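Local coordinates for bifunctional pinoresinol-lariciresinol reductase 1 (Thuja plicata, PDB 1QYD), which catalyses the NADPH-dependent, enantioselective reduction of (-)-pinoresinol to (-)-lariciresinol and then to (+)-secoisolariciresinol in lignan biosynthesis, at residues A[111-116]-A[205-210]; A[5-10]-A[27-32]; A[183-188]-A[247-252]. All coordinates share one frame; numbering follows the deposited sequence.

Contact 1: A[111-116]-A[205-210]; sequences RFLPSE and IKSIDD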
ATOM      1  N   ARG A 111      27.490   4.948  -6.817  1.00 19.88           N
ATOM      2  CA  ARG A 111      26.406   4.227  -7.472  1.00 17.98           C
ATOM      3  C   ARG A 111      25.425   3.585  -6.526  1.00 10.92           C
ATOM      4  O   ARG A 111      25.764   2.885  -5.580  1.00 10.14           O
ATOM      5  CB  ARG A 111      26.874   3.071  -8.345  1.00 24.41           C
ATOM      6  CG  ARG A 111      25.889   2.693  -9.442  1.00 12.75           C
ATOM      7  CD  ARG A 111      25.831   3.782 -10.502  1.00  8.44           C
ATOM      8  NE  ARG A 111      27.126   4.056 -11.091  1.00  5.01           N
ATOM      9  CZ  ARG A 111      27.565   3.400 -12.155  1.00 10.17           C
ATOM     10  NH1 ARG A 111      26.842   2.440 -12.743  1.00 10.12           N
ATOM     11  NH2 ARG A 111      28.735   3.763 -12.657  1.00  4.80           N
ATOM     12  N   PHE A 112      24.190   3.819  -6.922  1.00 12.56           N
ATOM     13  CA  PHE A 112      23.016   3.258  -6.284  1.00 12.65           C
ATOM     14  C   PHE A 112      22.172   2.529  -7.328  1.00 11.63           C
ATOM     15  O   PHE A 112      21.798   3.094  -8.364  1.00  8.18           O
ATOM     16  CB  PHE A 112      22.218   4.358  -5.680  1.00 10.33           C
ATOM     17  CG  PHE A 112      20.998   3.872  -4.936  1.00  2.89           C
ATOM     18  CD1 PHE A 112      21.043   2.716  -4.169  1.00  2.00           C
ATOM     19  CD2 PHE A 112      19.835   4.638  -4.980  1.00  7.14           C
ATOM     20  CE1 PHE A 112      19.917   2.330  -3.436  1.00  6.62           C
ATOM     21  CE2 PHE A 112      18.713   4.253  -4.255  1.00  2.00           C
ATOM     22  CZ  PHE A 112      18.756   3.095  -3.480  1.00  2.59           C
ATOM     23  N   LEU A 113      21.960   1.243  -7.005  1.00 10.03           N
ATOM     24  CA  LEU A 113      21.137   0.304  -7.771  1.00  5.14           C
ATOM     25  C   LEU A 113      19.908  -0.065  -6.932  1.00  2.00           C
ATOM     26  O   LEU A 113      20.062  -0.782  -5.934  1.00  2.00           O
ATOM     27  CB  LEU A 113      21.936  -0.970  -8.128  1.00  2.00           C
ATOM     28  CG  LEU A 113      22.935  -0.929  -9.285  1.00  2.00           C
ATOM     29  CD1 LEU A 113      24.232  -0.413  -8.796  1.00  2.00           C
ATOM     30  CD2 LEU A 113      23.234  -2.329  -9.839  1.00  6.04           C
ATOM     31  N   PRO A 114      18.694   0.470  -7.234  1.00  2.00           N
ATOM     32  CA  PRO A 114      17.422   0.231  -6.522  1.00  2.11           C
ATOM     33  C   PRO A 114      16.876  -1.184  -6.575  1.00  4.08           C
ATOM     34  O   PRO A 114      17.492  -2.067  -7.178  1.00 11.95           O
ATOM     35  CB  PRO A 114      16.383   1.176  -7.103  1.00  2.00           C
ATOM     36  CG  PRO A 114      17.193   2.197  -7.781  1.00  3.21           C
ATOM     37  CD  PRO A 114      18.457   1.470  -8.247  1.00  2.00           C
ATOM     38  N   SER A 115      15.713  -1.378  -5.940  1.00  3.63           N
ATOM     39  CA  SER A 115      15.027  -2.651  -5.953  1.00 13.56           C
ATOM     40  C   SER A 115      14.113  -2.668  -7.163  1.00 19.10           C
ATOM     41  O   SER A 115      12.943  -2.271  -7.109  1.00 26.87           O
ATOM     42  CB  SER A 115      14.193  -2.838  -4.729  1.00 14.24           C
ATOM     43  OG  SER A 115      13.640  -4.129  -4.862  1.00 10.29           O
ATOM     44  N   GLU A 116      14.782  -3.089  -8.247  1.00 17.94           N
ATOM     45  CA  GLU A 116      14.284  -3.260  -9.601  1.00 18.55           C
ATOM     46  C   GLU A 116      14.159  -4.775  -9.800  1.00 19.93           C
ATOM     47  O   GLU A 116      13.393  -5.467  -9.118  1.00 18.44           O
ATOM     48  CB  GLU A 116      15.314  -2.622 -10.547  1.00 14.38           C
ATOM     49  CG  GLU A 116      15.375  -1.107 -10.572  1.00 14.64           C
ATOM     50  CD  GLU A 116      14.131  -0.448 -11.141  1.00 13.99           C
ATOM     51  OE1 GLU A 116      13.838  -0.657 -12.315  1.00 17.74           O
ATOM     52  OE2 GLU A 116      13.456   0.278 -10.415  1.00 17.41           O
ATOM     53  N   ILE A 205      26.866  -6.969 -10.248  1.00 14.53           N
ATOM     54  CA  ILE A 205      28.104  -6.530  -9.636  1.00 14.07           C
ATOM     55  C   ILE A 205      29.133  -6.069 -10.672  1.00 16.72           C
ATOM     56  O   ILE A 205      30.074  -5.328 -10.357  1.00 19.55           O
ATOM     57  CB  ILE A 205      28.608  -7.674  -8.714  1.00  5.01           C
ATOM     58  CG1 ILE A 205      27.918  -7.477  -7.397  1.00  4.14           C
ATOM     59  CG2 ILE A 205      30.064  -7.618  -8.340  1.00  2.00           C
ATOM     60  CD1 ILE A 205      26.439  -7.892  -7.417  1.00 19.27           C
ATOM     61  N   LYS A 206      28.927  -6.464 -11.932  1.00 15.55           N
ATOM     62  CA  LYS A 206      29.723  -5.967 -13.055  1.00 15.16           C
ATOM     63  C   LYS A 206      29.250  -4.598 -13.607  1.00 13.42           C
ATOM     64  O   LYS A 206      30.018  -3.912 -14.275  1.00  8.41           O
ATOM     65  CB  LYS A 206      29.706  -7.008 -14.176  1.00 16.63           C
ATOM     66  CG  LYS A 206      30.367  -8.310 -13.734  1.00 12.31           C
ATOM     67  CD  LYS A 206      30.947  -9.029 -14.929  1.00  5.00           C
ATOM     68  CE  LYS A 206      31.836 -10.099 -14.367  1.00  2.00           C
ATOM     69  NZ  LYS A 206      32.931 -10.369 -15.253  1.00  2.00           N
ATOM     70  N   SER A 207      27.998  -4.156 -13.378  1.00  9.97           N
ATOM     71  CA  SER A 207      27.553  -2.836 -13.760  1.00  9.09           C
ATOM     72  C   SER A 207      28.147  -1.766 -12.844  1.00 18.92           C
ATOM     73  O   SER A 207      28.589  -0.720 -13.304  1.00 22.34           O
ATOM     74  CB  SER A 207      26.044  -2.734 -13.682  1.00  2.00           C
ATOM     75  OG  SER A 207      25.494  -3.049 -12.409  1.00  2.00           O
ATOM     76  N   ILE A 208      28.138  -2.127 -11.554  1.00 23.34           N
ATOM     77  CA  ILE A 208      28.480  -1.402 -10.346  1.00 23.41           C
ATOM     78  C   ILE A 208      29.401  -0.219 -10.443  1.00 25.06           C
ATOM     79  O   ILE A 208      29.055   0.879 -10.008  1.00 27.47           O
ATOM     80  CB  ILE A 208      28.991  -2.502  -9.372  1.00 25.38           C
ATOM     81  CG1 ILE A 208      27.794  -2.889  -8.554  1.00 24.65           C
ATOM     82  CG2 ILE A 208      30.090  -2.089  -8.421  1.00 25.15           C
ATOM     83  CD1 ILE A 208      28.147  -3.797  -7.346  1.00 34.25           C
ATOM     84  N   ASP A 209      30.571  -0.467 -11.022  1.00 27.78           N
ATOM     85  CA  ASP A 209      31.594   0.549 -11.188  1.00 21.84           C
ATOM     86  C   ASP A 209      31.740   1.035 -12.631  1.00 25.25           C
ATOM     87  O   ASP A 209      32.613   1.864 -12.887  1.00 30.81           O
ATOM     88  CB  ASP A 209      32.947  -0.005 -10.723  1.00 21.28           C
ATOM     89  CG  ASP A 209      32.981  -0.680  -9.360  1.00 19.94           C
ATOM     90  OD1 ASP A 209      32.460  -0.130  -8.393  1.00 23.54           O
ATOM     91  OD2 ASP A 209      33.535  -1.766  -9.259  1.00 16.94           O
ATOM     92  N   ASP A 210      30.932   0.583 -13.607  1.00 27.79           N
ATOM     93  CA  ASP A 210      31.118   0.919 -15.005  1.00 26.36           C
ATOM     94  C   ASP A 210      30.650   2.317 -15.405  1.00 28.05           C
ATOM     95  O   ASP A 210      29.528   2.710 -15.089  1.00 28.66           O
ATOM     96  CB  ASP A 210      30.405  -0.128 -15.839  1.00 25.72           C
ATOM     97  CG  ASP A 210      31.289  -0.524 -17.003  1.00 27.85           C
ATOM     98  OD1 ASP A 210      30.999  -0.101 -18.117  1.00 22.34           O
ATOM     99  OD2 ASP A 210      32.277  -1.234 -16.791  1.00 32.94           O
TER

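Contact 2: A[5-10]-A[27-32]; sequences SRVLIV and LGHPTY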
ATOM      1  N   SER A   5      35.736  -2.344  -4.482  1.00 32.04           N
ATOM      2  CA  SER A   5      34.709  -1.321  -4.374  1.00 26.01           C
ATOM      3  C   SER A   5      33.972  -1.737  -3.128  1.00 24.81           C
ATOM      4  O   SER A   5      34.048  -2.895  -2.720  1.00 29.76           O
ATOM      5  CB  SER A   5      33.732  -1.340  -5.522  1.00 26.28           C
ATOM      6  OG  SER A   5      34.445  -1.545  -6.728  1.00 31.76           O
ATOM      7  N   ARG A   6      33.247  -0.841  -2.478  1.00 20.80           N
ATOM      8  CA  ARG A   6      32.635  -1.233  -1.240  1.00 16.48           C
ATOM      9  C   ARG A   6      31.141  -1.235  -1.351  1.00 15.28           C
ATOM     10  O   ARG A   6      30.497  -0.207  -1.563  1.00 10.92           O
ATOM     11  CB  ARG A   6      33.127  -0.292  -0.164  1.00 25.47           C
ATOM     12  CG  ARG A   6      34.585  -0.580   0.170  1.00 29.97           C
ATOM     13  CD  ARG A   6      35.108   0.304   1.272  1.00 36.38           C
ATOM     14  NE  ARG A   6      36.404  -0.167   1.718  1.00 44.93           N
ATOM     15  CZ  ARG A   6      37.084   0.439   2.698  1.00 53.18           C
ATOM     16  NH1 ARG A   6      36.592   1.529   3.311  1.00 54.17           N
ATOM     17  NH2 ARG A   6      38.257  -0.080   3.096  1.00 52.89           N
ATOM     18  N   VAL A   7      30.590  -2.451  -1.237  1.00 15.18           N
ATOM     19  CA  VAL A   7      29.165  -2.531  -1.469  1.00 16.56           C
ATOM     20  C   VAL A   7      28.407  -2.838  -0.218  1.00 15.52           C
ATOM     21  O   VAL A   7      28.839  -3.536   0.688  1.00 22.21           O
ATOM     22  CB  VAL A   7      28.818  -3.579  -2.615  1.00 12.21           C
ATOM     23  CG1 VAL A   7      29.869  -3.457  -3.737  1.00  7.44           C
ATOM     24  CG2 VAL A   7      28.777  -4.999  -2.099  1.00 18.82           C
ATOM     25  N   LEU A   8      27.266  -2.189  -0.177  1.00 17.18           N
ATOM     26  CA  LEU A   8      26.358  -2.349   0.928  1.00 15.47           C
ATOM     27  C   LEU A   8      25.110  -2.945   0.310  1.00 15.04           C
ATOM     28  O   LEU A   8      24.545  -2.335  -0.600  1.00 14.06           O
ATOM     29  CB  LEU A   8      26.062  -0.991   1.549  1.00 10.28           C
ATOM     30  CG  LEU A   8      25.092  -0.899   2.730  1.00 15.37           C
ATOM     31  CD1 LEU A   8      25.482  -1.845   3.858  1.00 17.14           C
ATOM     32  CD2 LEU A   8      25.169   0.495   3.316  1.00 18.61           C
ATOM     33  N   ILE A   9      24.721  -4.149   0.758  1.00  9.78           N
ATOM     34  CA  ILE A   9      23.474  -4.701   0.292  1.00 11.10           C
ATOM     35  C   ILE A   9      22.510  -4.716   1.444  1.00 11.27           C
ATOM     36  O   ILE A   9      22.737  -5.202   2.549  1.00 19.88           O
ATOM     37  CB  ILE A   9      23.650  -6.125  -0.263  1.00 14.34           C
ATOM     38  CG1 ILE A   9      24.734  -6.116  -1.312  1.00 11.00           C
ATOM     39  CG2 ILE A   9      22.381  -6.576  -1.015  1.00 14.61           C
ATOM     40  CD1 ILE A   9      25.614  -7.329  -1.247  1.00 12.17           C
ATOM     41  N   VAL A  10      21.419  -4.067   1.118  1.00  6.31           N
ATOM     42  CA  VAL A  10      20.304  -3.936   2.008  1.00  3.69           C
ATOM     43  C   VAL A  10      19.228  -4.731   1.278  1.00  6.47           C
ATOM     44  O   VAL A  10      19.157  -4.678   0.062  1.00  9.33           O
ATOM     45  CB  VAL A  10      20.131  -2.390   2.171  1.00  4.14           C
ATOM     46  CG1 VAL A  10      20.435  -1.568   0.925  1.00  2.00           C
ATOM     47  CG2 VAL A  10      18.707  -2.174   2.585  1.00  8.68           C
ATOM     48  N   LEU A  27      33.212 -11.849  -6.871  1.00 26.68           N
ATOM     49  CA  LEU A  27      33.838 -11.009  -7.888  1.00 22.68           C
ATOM     50  C   LEU A  27      34.723  -9.954  -7.252  1.00 23.23           C
ATOM     51  O   LEU A  27      34.926  -8.886  -7.827  1.00 24.08           O
ATOM     52  CB  LEU A  27      32.805 -10.289  -8.746  1.00 19.28           C
ATOM     53  CG  LEU A  27      32.054 -11.109  -9.745  1.00 17.03           C
ATOM     54  CD1 LEU A  27      30.979 -10.254 -10.375  1.00  6.10           C
ATOM     55  CD2 LEU A  27      33.036 -11.675 -10.755  1.00 14.86           C
ATOM     56  N   GLY A  28      35.233 -10.235  -6.045  1.00 21.94           N
ATOM     57  CA  GLY A  28      36.211  -9.388  -5.388  1.00 21.45           C
ATOM     58  C   GLY A  28      35.703  -8.206  -4.572  1.00 23.55           C
ATOM     59  O   GLY A  28      36.557  -7.516  -4.015  1.00 31.38           O
ATOM     60  N   HIS A  29      34.413  -7.895  -4.414  1.00 18.70           N
ATOM     61  CA  HIS A  29      33.968  -6.769  -3.606  1.00 15.78           C
ATOM     62  C   HIS A  29      33.948  -7.024  -2.107  1.00 21.59           C
ATOM     63  O   HIS A  29      33.356  -8.015  -1.674  1.00 23.54           O
ATOM     64  CB  HIS A  29      32.587  -6.364  -4.063  1.00 11.96           C
ATOM     65  CG  HIS A  29      32.727  -5.941  -5.498  1.00  2.58           C
ATOM     66  ND1 HIS A  29      33.212  -6.688  -6.456  1.00  9.16           N
ATOM     67  CD2 HIS A  29      32.457  -4.713  -6.009  1.00  8.69           C
ATOM     68  CE1 HIS A  29      33.253  -5.940  -7.528  1.00  8.79           C
ATOM     69  NE2 HIS A  29      32.801  -4.747  -7.264  1.00 10.14           N
ATOM     70  N   PRO A  30      34.609  -6.193  -1.272  1.00 27.18           N
ATOM     71  CA  PRO A  30      34.328  -6.096   0.166  1.00 30.34           C
ATOM     72  C   PRO A  30      32.855  -5.764   0.381  1.00 29.43           C
ATOM     73  O   PRO A  30      32.367  -4.667   0.089  1.00 30.03           O
ATOM     74  CB  PRO A  30      35.301  -5.022   0.706  1.00 27.85           C
ATOM     75  CG  PRO A  30      35.944  -4.417  -0.530  1.00 27.18           C
ATOM     76  CD  PRO A  30      35.900  -5.553  -1.553  1.00 28.66           C
ATOM     77  N   THR A  31      32.162  -6.817   0.839  1.00 26.56           N
ATOM     78  CA  THR A  31      30.730  -6.747   1.010  1.00 20.16           C
ATOM     79  C   THR A  31      30.286  -6.731   2.441  1.00 14.74           C
ATOM     80  O   THR A  31      30.780  -7.453   3.292  1.00 16.96           O
ATOM     81  CB  THR A  31      30.118  -7.908   0.252  1.00 20.21           C
ATOM     82  OG1 THR A  31      30.496  -7.661  -1.085  1.00 21.13           O
ATOM     83  CG2 THR A  31      28.619  -7.993   0.276  1.00 20.26           C
ATOM     84  N   TYR A  32      29.364  -5.794   2.589  1.00 11.14           N
ATOM     85  CA  TYR A  32      28.661  -5.421   3.785  1.00  9.57           C
ATOM     86  C   TYR A  32      27.198  -5.726   3.530  1.00  7.92           C
ATOM     87  O   TYR A  32      26.669  -5.388   2.474  1.00  7.84           O
ATOM     88  CB  TYR A  32      28.735  -3.932   4.062  1.00 12.59           C
ATOM     89  CG  TYR A  32      30.058  -3.261   4.379  1.00 19.49           C
ATOM     90  CD1 TYR A  32      31.156  -3.276   3.509  1.00 23.98           C
ATOM     91  CD2 TYR A  32      30.130  -2.550   5.568  1.00 19.43           C
ATOM     92  CE1 TYR A  32      32.324  -2.561   3.833  1.00 30.78           C
ATOM     93  CE2 TYR A  32      31.275  -1.836   5.909  1.00 30.33           C
ATOM     94  CZ  TYR A  32      32.379  -1.834   5.043  1.00 35.59           C
ATOM     95  OH  TYR A  32      33.497  -1.076   5.406  1.00 22.66           O
TER

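Contact 3: A[183-188]-A[247-252]; sequences LIYGDG and IYISSQ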
ATOM      1  N   LEU A 183      -1.141 -24.830 -19.114  1.00 25.64           N
ATOM      2  CA  LEU A 183      -2.025 -23.781 -19.591  1.00 24.36           C
ATOM      3  C   LEU A 183      -1.144 -22.808 -20.388  1.00 25.40           C
ATOM      4  O   LEU A 183      -0.064 -22.444 -19.905  1.00 20.36           O
ATOM      5  CB  LEU A 183      -2.675 -23.122 -18.370  1.00 23.35           C
ATOM      6  CG  LEU A 183      -4.050 -22.391 -18.437  1.00 29.55           C
ATOM      7  CD1 LEU A 183      -4.986 -22.946 -17.351  1.00 22.65           C
ATOM      8  CD2 LEU A 183      -3.899 -20.904 -18.138  1.00 24.43           C
ATOM      9  N   ILE A 184      -1.502 -22.469 -21.653  1.00 25.19           N
ATOM     10  CA  ILE A 184      -0.746 -21.484 -22.437  1.00 25.21           C
ATOM     11  C   ILE A 184      -1.574 -20.214 -22.624  1.00 26.70           C
ATOM     12  O   ILE A 184      -2.799 -20.187 -22.684  1.00 26.86           O
ATOM     13  CB  ILE A 184      -0.310 -22.030 -23.853  1.00 22.93           C
ATOM     14  CG1 ILE A 184       0.624 -23.226 -23.744  1.00 19.57           C
ATOM     15  CG2 ILE A 184       0.476 -20.953 -24.591  1.00 26.50           C
ATOM     16  CD1 ILE A 184       1.416 -23.567 -25.029  1.00  9.51           C
ATOM     17  N   TYR A 185      -0.873 -19.095 -22.670  1.00 27.17           N
ATOM     18  CA  TYR A 185      -1.531 -17.823 -22.739  1.00 26.81           C
ATOM     19  C   TYR A 185      -1.587 -17.393 -24.187  1.00 26.33           C
ATOM     20  O   TYR A 185      -0.634 -16.947 -24.826  1.00 30.62           O
ATOM     21  CB  TYR A 185      -0.750 -16.864 -21.829  1.00 21.74           C
ATOM     22  CG  TYR A 185      -0.702 -17.444 -20.409  1.00 20.61           C
ATOM     23  CD1 TYR A 185       0.510 -17.924 -19.891  1.00 20.31           C
ATOM     24  CD2 TYR A 185      -1.882 -17.569 -19.664  1.00 12.90           C
ATOM     25  CE1 TYR A 185       0.542 -18.555 -18.650  1.00 13.79           C
ATOM     26  CE2 TYR A 185      -1.857 -18.177 -18.421  1.00  9.91           C
ATOM     27  CZ  TYR A 185      -0.650 -18.677 -17.933  1.00 16.17           C
ATOM     28  OH  TYR A 185      -0.647 -19.393 -16.753  1.00 18.05           O
ATOM     29  N   GLY A 186      -2.771 -17.689 -24.697  1.00 22.58           N
ATOM     30  CA  GLY A 186      -3.156 -17.308 -26.040  1.00 26.32           C
ATOM     31  C   GLY A 186      -2.588 -18.226 -27.087  1.00 28.19           C
ATOM     32  O   GLY A 186      -3.109 -19.302 -27.400  1.00 33.63           O
ATOM     33  N   ASP A 187      -1.503 -17.695 -27.622  1.00 27.49           N
ATOM     34  CA  ASP A 187      -0.730 -18.352 -28.652  1.00 29.24           C
ATOM     35  C   ASP A 187       0.486 -18.990 -28.026  1.00 24.43           C
ATOM     36  O   ASP A 187       0.819 -20.132 -28.314  1.00 25.73           O
ATOM     37  CB  ASP A 187      -0.315 -17.315 -29.721  1.00 33.43           C
ATOM     38  CG  ASP A 187       0.304 -15.976 -29.265  1.00 40.53           C
ATOM     39  OD1 ASP A 187       0.777 -15.247 -30.137  1.00 45.93           O
ATOM     40  OD2 ASP A 187       0.313 -15.633 -28.076  1.00 42.07           O
ATOM     41  N   GLY A 188       1.117 -18.236 -27.125  1.00 23.78           N
ATOM     42  CA  GLY A 188       2.363 -18.626 -26.499  1.00 23.44           C
ATOM     43  C   GLY A 188       3.513 -18.383 -27.454  1.00 20.04           C
ATOM     44  O   GLY A 188       4.486 -19.120 -27.431  1.00 20.16           O
ATOM     45  N   ILE A 247      -3.562 -26.521 -23.635  1.00 37.47           N
ATOM     46  CA  ILE A 247      -4.940 -26.059 -23.501  1.00 38.81           C
ATOM     47  C   ILE A 247      -5.205 -24.688 -24.150  1.00 39.88           C
ATOM     48  O   ILE A 247      -6.141 -24.567 -24.953  1.00 41.67           O
ATOM     49  CB  ILE A 247      -5.323 -26.013 -21.986  1.00 38.61           C
ATOM     50  CG1 ILE A 247      -4.671 -27.108 -21.115  1.00 35.57           C
ATOM     51  CG2 ILE A 247      -6.831 -26.194 -21.932  1.00 37.46           C
ATOM     52  CD1 ILE A 247      -5.154 -28.569 -21.238  1.00 37.69           C
ATOM     53  N   TYR A 248      -4.354 -23.676 -23.851  1.00 36.34           N
ATOM     54  CA  TYR A 248      -4.384 -22.281 -24.323  1.00 33.59           C
ATOM     55  C   TYR A 248      -5.553 -21.449 -23.780  1.00 37.10           C
ATOM     56  O   TYR A 248      -6.675 -21.938 -23.629  1.00 41.41           O
ATOM     57  CB  TYR A 248      -4.412 -22.186 -25.871  1.00 29.87           C
ATOM     58  CG  TYR A 248      -3.250 -22.861 -26.614  1.00 25.45           C
ATOM     59  CD1 TYR A 248      -3.198 -24.252 -26.653  1.00 28.91           C
ATOM     60  CD2 TYR A 248      -2.226 -22.144 -27.246  1.00 24.47           C
ATOM     61  CE1 TYR A 248      -2.158 -24.928 -27.293  1.00 27.24           C
ATOM     62  CE2 TYR A 248      -1.168 -22.813 -27.896  1.00 23.61           C
ATOM     63  CZ  TYR A 248      -1.149 -24.211 -27.908  1.00 22.09           C
ATOM     64  OH  TYR A 248      -0.144 -24.943 -28.507  1.00 28.04           O
ATOM     65  N   ILE A 249      -5.315 -20.165 -23.448  1.00 36.75           N
ATOM     66  CA  ILE A 249      -6.321 -19.289 -22.846  1.00 32.89           C
ATOM     67  C   ILE A 249      -6.194 -17.844 -23.333  1.00 31.55           C
ATOM     68  O   ILE A 249      -5.129 -17.509 -23.819  1.00 27.76           O
ATOM     69  CB  ILE A 249      -6.153 -19.445 -21.321  1.00 29.99           C
ATOM     70  CG1 ILE A 249      -7.477 -19.095 -20.706  1.00 31.19           C
ATOM     71  CG2 ILE A 249      -5.037 -18.576 -20.754  1.00 36.44           C
ATOM     72  CD1 ILE A 249      -7.615 -19.511 -19.231  1.00 41.12           C
ATOM     73  N   SER A 250      -7.164 -16.923 -23.201  1.00 32.89           N
ATOM     74  CA  SER A 250      -7.114 -15.587 -23.821  1.00 35.55           C
ATOM     75  C   SER A 250      -7.431 -14.361 -22.953  1.00 41.15           C
ATOM     76  O   SER A 250      -7.675 -14.518 -21.759  1.00 40.58           O
ATOM     77  CB  SER A 250      -8.058 -15.603 -25.016  1.00 34.89           C
ATOM     78  OG  SER A 250      -9.377 -15.987 -24.633  1.00 34.42           O
ATOM     79  N   SER A 251      -7.472 -13.134 -23.511  1.00 42.25           N
ATOM     80  CA  SER A 251      -7.694 -11.906 -22.760  1.00 45.51           C
ATOM     81  C   SER A 251      -8.963 -11.670 -21.923  1.00 52.22           C
ATOM     82  O   SER A 251      -8.877 -11.841 -20.699  1.00 58.11           O
ATOM     83  CB  SER A 251      -7.542 -10.700 -23.713  1.00 45.17           C
ATOM     84  OG  SER A 251      -6.218 -10.448 -24.186  1.00 37.23           O
ATOM     85  N   GLN A 252     -10.140 -11.335 -22.512  1.00 53.59           N
ATOM     86  CA  GLN A 252     -11.385 -10.844 -21.858  1.00 53.35           C
ATOM     87  C   GLN A 252     -12.003 -11.207 -20.475  1.00 53.51           C
ATOM     88  O   GLN A 252     -11.815 -10.499 -19.453  1.00 56.17           O
ATOM     89  CB  GLN A 252     -12.500 -11.002 -22.921  1.00 52.63           C
ATOM     90  CG  GLN A 252     -12.714 -12.405 -23.490  1.00 51.59           C
ATOM     91  CD  GLN A 252     -13.821 -12.565 -24.524  1.00 49.55           C
ATOM     92  OE1 GLN A 252     -14.951 -12.087 -24.383  1.00 45.91           O
ATOM     93  NE2 GLN A 252     -13.483 -13.287 -25.594  1.00 49.79           N
TER

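Contact 1: A[111-116]-A[205-210]
R111 and L113 project from an edge strand of the parallel Rossmann-type sheet, 111-113, toward the type I turn S207-D210 that follows helix 197-207. The tight part lies around the arginine. Its chain, CG anti to the backbone N, bends at chi2 (70°) and chi3 (57°), which curls the guanidinium back over the turn. I208 O then sits under one face, 3.6 Å from CZ, while D210 O lies near the guanidinium plane and accepts from NH2 at 2.8 Å, the N-H pointing almost straight at it (167°). While NH2 serves D210 O, NH1 bonds to the hydroxyls of T153 and T213; the several N-H groups of an arginine suit a buried site with acceptors on different sides. A leucine in its place would probably deprive D210 O of this donor and remove a tie between strand and turn. Looser is the apolar touch of L113 CD1 on I208 CG1, at 4.3 Å. At the partly exposed side, D209 OD2 forms a salt bridge with K3 and a hydrogen bond with S5 OG. The other methyl of L113 is approached more closely: S207 OG, bonded to T204 O, lies 3.5 Å from L113 CD2.

Contact 2: A[5-10]-A[27-32]
V7 has CG1 anti to its carbonyl carbon (chi1 -40°), which sends CG1 to H29 and CG2 to T31. T31 answers with CG2 anti to its backbone N and OG1 anti to its carbonyl carbon (chi1 -62°). Its methyl therefore meets I9 CD1 at 3.4 Å, while OG1 donates to H29 O and also lies 3.3 Å from V7 CG2. Threonine suits the place because one branch packs and the other satisfies a backbone oxygen. On the other face of the sheet, L8 CD1 touches Y32 CB at 3.9 Å; that CB also lies 3.4 Å from V7 O, which the tyrosine ring approaches obliquely. The imidazole of H29 has CD2 3.6 Å from S5 CB. Parallel-strand bonds join the backbones: V7 N to P30 O at 3.1 Å, Y32 N to V7 O at 3.0 Å and I9 N to Y32 O at 2.9 Å. This is the first beta-alpha-beta unit of the Rossmann fold, and G28, with positive phi, ends its helix in a Schellman motif. The chemistry implies that main-chain bonds fix the register while V7, I9 and T31 pack against helix 17-26; the paired strand runs directly into glycine-rich G11-G17, inferred to bind NADP.

Contact 3: A[183-188]-A[247-252]
I249 bridges Y185 through both of its backbone polar groups. I249 N donates to I184 O at 2.6 Å, and I249 O receives G186 N at 2.5 Å. Both bonds are weak, the N-H groups pointing well aside of the oxygens, and the second is short enough to be doubtful in detail. The CA of Y248 adds a C-H...O contact to I184 O at 3.1 Å, so this carbonyl is approached by two consecutive residues. Further polar ties fix the first segment from outside: Y185 N meets Q229 OE1, and Y185 OH bonds to A169 O.

Around the bridged backbones the side chains close up. I184 lies over one face of the Y248 ring, its CB 4.2 Å from the centroid and 21° off the normal, a CH-pi contact displaced toward the rim, while its CD1 reaches on to CZ. A beta-branched residue suits this place because it presents a broad apolar flank to a flat partner. Two carbonyls meet the ring's edge, G186 O 3.0 Å from CD2 and D187 O near CE2. I249 has CG1 anti to its backbone N (chi1 -155°), which puts CG2 in the crowded position, facing the other segment. There it touches Y185 CD2 at 3.5 Å and L183 CD2 at 3.7 Å, filling the angle between an aromatic and a leucine.

At G188 a CB would strike I184 CG2. The contact lies beside helix 229-241, on the far side of the chain's centre from the Rossmann sheet. Its motif is a type II' turn, Y185-G188, whose second position, G186, takes the positive phi that glycine accepts easily, joined by a single beta bridge to the irregular loop 247-252.

Overall arrangement
Contacts 1 and 2 are mostly buried and both reach the same sheet, their centres about 11 Å apart. They meet directly: D209 OD2 of contact 1 lies 2.7 Å from S5 OG of contact 2, a probable hydrogen bond, and I205 packs on L27 and H29. Contact 2 pairs two inner strands by regular backbone bonds, whereas contact 1 ties the sheet's last strand to a helix end through a charged side chain. Contact 3, with centre about 36 Å from contact 1 and 43 Å from contact 2, is only partly buried on the opposite side of the chain's centre. There, weak backbone bonds between loops are supplemented by aromatic and aliphatic packing.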